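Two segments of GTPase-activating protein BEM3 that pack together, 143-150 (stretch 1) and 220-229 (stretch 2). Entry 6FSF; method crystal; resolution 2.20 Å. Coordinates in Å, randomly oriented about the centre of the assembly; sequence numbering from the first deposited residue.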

ATOM      1  N   GLY A 143       5.330  -1.721  10.178  1.00 88.19           N
ATOM      2  CA  GLY A 143       4.650  -1.798   8.901  1.00 79.98           C
ATOM      3  C   GLY A 143       3.280  -2.423   9.051  1.00 70.98           C
ATOM      4  O   GLY A 143       2.939  -3.010  10.076  1.00 75.15           O
ATOM      5  N   SER A 144       2.487  -2.280   7.994  1.00 58.89           N
ATOM      6  CA  SER A 144       1.162  -2.878   7.947  1.00 56.55           C
ATOM      7  C   SER A 144       1.271  -4.364   7.634  1.00 62.14           C
ATOM      8  O   SER A 144       2.092  -4.779   6.811  1.00 59.81           O
ATOM      9  CB  SER A 144       0.297  -2.182   6.895  1.00 61.23           C
ATOM     10  OG  SER A 144       0.152  -0.804   7.186  1.00 61.18           O
ATOM     11  N   LEU A 145       0.439  -5.166   8.298  1.00 63.19           N
ATOM     12  CA  LEU A 145       0.479  -6.612   8.142  1.00 63.88           C
ATOM     13  C   LEU A 145      -0.936  -7.153   8.004  1.00 59.56           C
ATOM     14  O   LEU A 145      -1.914  -6.493   8.362  1.00 58.65           O
ATOM     15  CB  LEU A 145       1.188  -7.286   9.326  1.00 64.52           C
ATOM     16  CG  LEU A 145       2.631  -6.874   9.613  1.00 63.82           C
ATOM     17  CD1 LEU A 145       3.120  -7.510  10.907  1.00 59.51           C
ATOM     18  CD2 LEU A 145       3.539  -7.248   8.455  1.00 64.04           C
ATOM     19  N   LEU A 146      -1.031  -8.372   7.479  1.00 61.04           N
ATOM     20  CA  LEU A 146      -2.289  -9.102   7.373  1.00 55.81           C
ATOM     21  C   LEU A 146      -2.204 -10.345   8.248  1.00 62.89           C
ATOM     22  O   LEU A 146      -1.244 -11.113   8.146  1.00 59.52           O
ATOM     23  CB  LEU A 146      -2.593  -9.483   5.921  1.00 48.79           C
ATOM     24  CG  LEU A 146      -2.899  -8.313   4.979  1.00 57.12           C
ATOM     25  CD1 LEU A 146      -3.137  -8.800   3.559  1.00 56.31           C
ATOM     26  CD2 LEU A 146      -4.099  -7.525   5.482  1.00 58.39           C
ATOM     27  N   LEU A 147      -3.205 -10.538   9.105  1.00 63.38           N
ATOM     28  CA  LEU A 147      -3.171 -11.561  10.142  1.00 68.02           C
ATOM     29  C   LEU A 147      -4.330 -12.535   9.984  1.00 65.20           C
ATOM     30  O   LEU A 147      -5.471 -12.126   9.748  1.00 62.71           O
ATOM     31  CB  LEU A 147      -3.221 -10.922  11.535  1.00 67.05           C
ATOM     32  CG  LEU A 147      -3.257 -11.870  12.734  1.00 72.19           C
ATOM     33  CD1 LEU A 147      -2.003 -12.726  12.785  1.00 71.98           C
ATOM     34  CD2 LEU A 147      -3.424 -11.081  14.021  1.00 74.84           C
ATOM     35  N   ARG A 148      -4.027 -13.826  10.128  1.00 67.19           N
ATOM     36  CA  ARG A 148      -5.024 -14.886  10.112  1.00 72.83           C
ATOM     37  C   ARG A 148      -4.774 -15.831  11.280  1.00 90.23           C
ATOM     38  O   ARG A 148      -3.633 -16.024  11.708  1.00 85.52           O
ATOM     39  CB  ARG A 148      -4.996 -15.677   8.790  1.00 65.66           C
ATOM     40  CG  ARG A 148      -6.044 -16.783   8.686  1.00 72.21           C
ATOM     41  CD  ARG A 148      -5.884 -17.596   7.408  1.00 76.29           C
ATOM     42  NE  ARG A 148      -4.634 -18.354   7.370  1.00 76.15           N
ATOM     43  CZ  ARG A 148      -4.517 -19.629   7.733  1.00 78.05           C
ATOM     44  NH1 ARG A 148      -5.577 -20.301   8.168  1.00 81.60           N
ATOM     45  NH2 ARG A 148      -3.340 -20.235   7.658  1.00 77.85           N
ATOM     46  N   ARG A 149      -5.855 -16.411  11.796  1.00104.02           N
ATOM     47  CA  ARG A 149      -5.804 -17.403  12.855  1.00108.41           C
ATOM     48  C   ARG A 149      -6.452 -18.701  12.388  1.00105.55           C
ATOM     49  O   ARG A 149      -7.381 -18.673  11.575  1.00104.73           O
ATOM     50  CB  ARG A 149      -6.518 -16.901  14.114  1.00115.80           C
ATOM     51  CG  ARG A 149      -5.961 -15.597  14.645  1.00123.76           C
ATOM     52  CD  ARG A 149      -4.512 -15.763  15.071  1.00132.41           C
ATOM     53  NE  ARG A 149      -4.366 -16.859  16.021  1.00140.35           N
ATOM     54  CZ  ARG A 149      -4.625 -16.756  17.320  1.00145.10           C
ATOM     55  NH1 ARG A 149      -4.467 -17.805  18.116  1.00149.07           N
ATOM     56  NH2 ARG A 149      -5.040 -15.601  17.826  1.00145.99           N
ATOM     57  N   PRO A 150      -5.984 -19.858  12.884  1.00111.91           N
ATOM     58  CA  PRO A 150      -6.534 -21.168  12.515  1.00118.75           C
ATOM     59  C   PRO A 150      -8.041 -21.280  12.739  1.00120.74           C
ATOM     60  O   PRO A 150      -8.515 -20.991  13.838  1.00123.77           O
ATOM     61  CB  PRO A 150      -5.779 -22.132  13.435  1.00119.46           C
ATOM     62  CG  PRO A 150      -4.488 -21.440  13.712  1.00116.17           C
ATOM     63  CD  PRO A 150      -4.842 -19.984  13.807  1.00113.21           C
ATOM     64  N   SER A 220       0.943 -24.353  22.501  1.00121.73           N
ATOM     65  CA  SER A 220       1.469 -23.479  21.458  1.00123.76           C
ATOM     66  C   SER A 220       0.358 -22.634  20.850  1.00125.17           C
ATOM     67  O   SER A 220      -0.822 -22.868  21.107  1.00126.86           O
ATOM     68  CB  SER A 220       2.162 -24.296  20.365  1.00123.41           C
ATOM     69  OG  SER A 220       1.214 -24.975  19.559  1.00126.45           O
ATOM     70  N   THR A 221       0.744 -21.647  20.042  1.00126.04           N
ATOM     71  CA  THR A 221      -0.203 -20.800  19.331  1.00120.38           C
ATOM     72  C   THR A 221       0.441 -20.346  18.026  1.00111.30           C
ATOM     73  O   THR A 221       1.637 -20.048  17.989  1.00115.46           O
ATOM     74  CB  THR A 221      -0.629 -19.588  20.170  1.00119.44           C
ATOM     75  OG1 THR A 221      -0.826 -19.989  21.530  1.00124.98           O
ATOM     76  CG2 THR A 221      -1.932 -19.012  19.640  1.00114.73           C
ATOM     77  N   LYS A 222      -0.356 -20.294  16.962  1.00100.95           N
ATOM     78  CA  LYS A 222       0.139 -20.034  15.615  1.00 96.60           C
ATOM     79  C   LYS A 222      -0.518 -18.786  15.043  1.00 97.65           C
ATOM     80  O   LYS A 222      -1.749 -18.679  15.039  1.00 96.46           O
ATOM     81  CB  LYS A 222      -0.147 -21.213  14.683  1.00 97.17           C
ATOM     82  CG  LYS A 222       0.064 -22.582  15.293  1.00100.96           C
ATOM     83  CD  LYS A 222      -0.724 -23.618  14.511  1.00100.16           C
ATOM     84  CE  LYS A 222       0.090 -24.879  14.284  1.00 96.08           C
ATOM     85  NZ  LYS A 222      -0.612 -25.819  13.361  1.00 88.14           N
ATOM     86  N   TYR A 223       0.301 -17.854  14.551  1.00 90.62           N
ATOM     87  CA  TYR A 223      -0.177 -16.646  13.888  1.00 78.93           C
ATOM     88  C   TYR A 223       0.355 -16.619  12.461  1.00 82.97           C
ATOM     89  O   TYR A 223       1.564 -16.721  12.245  1.00 86.65           O
ATOM     90  CB  TYR A 223       0.262 -15.367  14.621  1.00 78.48           C
ATOM     91  CG  TYR A 223      -0.250 -15.212  16.047  1.00 97.21           C
ATOM     92  CD1 TYR A 223      -1.100 -16.142  16.612  1.00111.70           C
ATOM     93  CD2 TYR A 223       0.114 -14.124  16.823  1.00 99.91           C
ATOM     94  CE1 TYR A 223      -1.557 -16.012  17.903  1.00117.71           C
ATOM     95  CE2 TYR A 223      -0.359 -13.979  18.116  1.00105.73           C
ATOM     96  CZ  TYR A 223      -1.190 -14.929  18.651  1.00114.90           C
ATOM     97  OH  TYR A 223      -1.658 -14.805  19.937  1.00121.17           O
ATOM     98  N   TYR A 224      -0.544 -16.470  11.493  1.00 78.00           N
ATOM     99  CA  TYR A 224      -0.176 -16.366  10.085  1.00 78.66           C
ATOM    100  C   TYR A 224      -0.147 -14.893   9.694  1.00 76.17           C
ATOM    101  O   TYR A 224      -1.147 -14.184   9.852  1.00 69.65           O
ATOM    102  CB  TYR A 224      -1.154 -17.149   9.209  1.00 78.63           C
ATOM    103  CG  TYR A 224      -1.185 -18.626   9.530  1.00 81.85           C
ATOM    104  CD1 TYR A 224      -0.381 -19.525   8.843  1.00 80.84           C
ATOM    105  CD2 TYR A 224      -2.009 -19.120  10.536  1.00 81.93           C
ATOM    106  CE1 TYR A 224      -0.402 -20.876   9.140  1.00 83.50           C
ATOM    107  CE2 TYR A 224      -2.036 -20.468  10.839  1.00 80.02           C
ATOM    108  CZ  TYR A 224      -1.231 -21.341  10.138  1.00 85.75           C
ATOM    109  OH  TYR A 224      -1.255 -22.685  10.436  1.00 95.25           O
ATOM    110  N   ILE A 225       1.001 -14.433   9.199  1.00 70.19           N
ATOM    111  CA  ILE A 225       1.233 -13.021   8.924  1.00 66.58           C
ATOM    112  C   ILE A 225       1.768 -12.877   7.506  1.00 66.17           C
ATOM    113  O   ILE A 225       2.700 -13.588   7.114  1.00 61.70           O
ATOM    114  CB  ILE A 225       2.214 -12.403   9.938  1.00 67.42           C
ATOM    115  CG1 ILE A 225       1.655 -12.523  11.357  1.00 66.71           C
ATOM    116  CG2 ILE A 225       2.500 -10.951   9.590  1.00 65.67           C
ATOM    117  CD1 ILE A 225       2.695 -12.353  12.440  1.00 67.21           C
ATOM    118  N   CYS A 226       1.182 -11.958   6.743  1.00 65.43           N
ATOM    119  CA  CYS A 226       1.612 -11.668   5.386  1.00 60.86           C
ATOM    120  C   CYS A 226       1.931 -10.186   5.252  1.00 62.71           C
ATOM    121  O   CYS A 226       1.312  -9.340   5.904  1.00 59.52           O
ATOM    122  CB  CYS A 226       0.538 -12.060   4.364  1.00 59.98           C
ATOM    123  SG  CYS A 226       0.123 -13.816   4.338  1.00 58.74           S
ATOM    124  N   THR A 227       2.909  -9.880   4.407  1.00 59.76           N
ATOM    125  CA  THR A 227       3.245  -8.507   4.065  1.00 57.66           C
ATOM    126  C   THR A 227       2.644  -8.148   2.711  1.00 60.09           C
ATOM    127  O   THR A 227       2.168  -9.003   1.964  1.00 58.77           O
ATOM    128  CB  THR A 227       4.763  -8.303   4.047  1.00 59.44           C
ATOM    129  OG1 THR A 227       5.386  -9.349   3.290  1.00 66.91           O
ATOM    130  CG2 THR A 227       5.323  -8.299   5.462  1.00 66.72           C
ATOM    131  N   GLU A 228       2.672  -6.852   2.397  1.00 53.28           N
ATOM    132  CA  GLU A 228       2.102  -6.391   1.137  1.00 54.42           C
ATOM    133  C   GLU A 228       2.999  -6.709  -0.053  1.00 55.17           C
ATOM    134  O   GLU A 228       2.500  -6.859  -1.174  1.00 57.66           O
ATOM    135  CB  GLU A 228       1.824  -4.889   1.204  1.00 54.31           C
ATOM    136  CG  GLU A 228       0.743  -4.516   2.201  1.00 55.74           C
ATOM    137  CD  GLU A 228       0.375  -3.050   2.134  1.00 63.28           C
ATOM    138  OE1 GLU A 228       0.837  -2.278   2.999  1.00 63.92           O
ATOM    139  OE2 GLU A 228      -0.369  -2.672   1.206  1.00 57.46           O
ATOM    140  N   THR A 229       4.306  -6.816   0.165  1.00 54.78           N
ATOM    141  CA  THR A 229       5.253  -7.140  -0.891  1.00 65.25           C
ATOM    142  C   THR A 229       6.167  -8.266  -0.427  1.00 64.14           C
ATOM    143  O   THR A 229       6.288  -8.544   0.770  1.00 59.16           O
ATOM    144  CB  THR A 229       6.101  -5.924  -1.296  1.00 62.57           C
ATOM    145  OG1 THR A 229       6.926  -5.527  -0.193  1.00 65.31           O
ATOM    146  CG2 THR A 229       5.212  -4.758  -1.703  1.00 55.42           C
TER
HETATM  147  O   HOH W   1       3.731  -5.003   4.433  1.00 65.55           O

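R148 lays its guanidinium over the face of the Y224 ring, while next to it in sequence R149 brings its guanidinium up to Y223, whose CE1 sits over one guanidinium face. R148 makes a cation-pi contact with Y224: its CZ lies 3.9 Å from the centroid of the Y224 ring, 17° off the ring normal, and its side chain runs extended through chi1 and chi2 (both t), then turns at chi3 (p) to bring the guanidinium over the ring. P150 meets the edge of the same ring, CG to Y224 CE2 at 3.9 Å. R149 starts away from the other strand but folds back through three m rotamers, bringing CZ to 3.2 Å from Y223 CE1 and allowing a weak hydrogen bond from its NE to K222 O (3.3 Å).

The backbones between these contacts pair antiparallel. L146 N donates to C226 O (3.0 Å) and C226 N to L146 O (2.9 Å); R148 N donates to Y224 O (2.9 Å) and Y224 N to R148 O (3.1 Å). Between these pairs, L147 and I225 face each other without such bonds, their side chains on the sheet face opposite L146, C226, R148 and Y224. Here L147 CD1 packs 3.9 Å from both I225 CG1 and Y223 CB, branched aliphatic groups suiting a buried, apolar site. Past the last bridge, a water extends the link, donating to S144 O and accepting from E228 N, each at 2.9 Å.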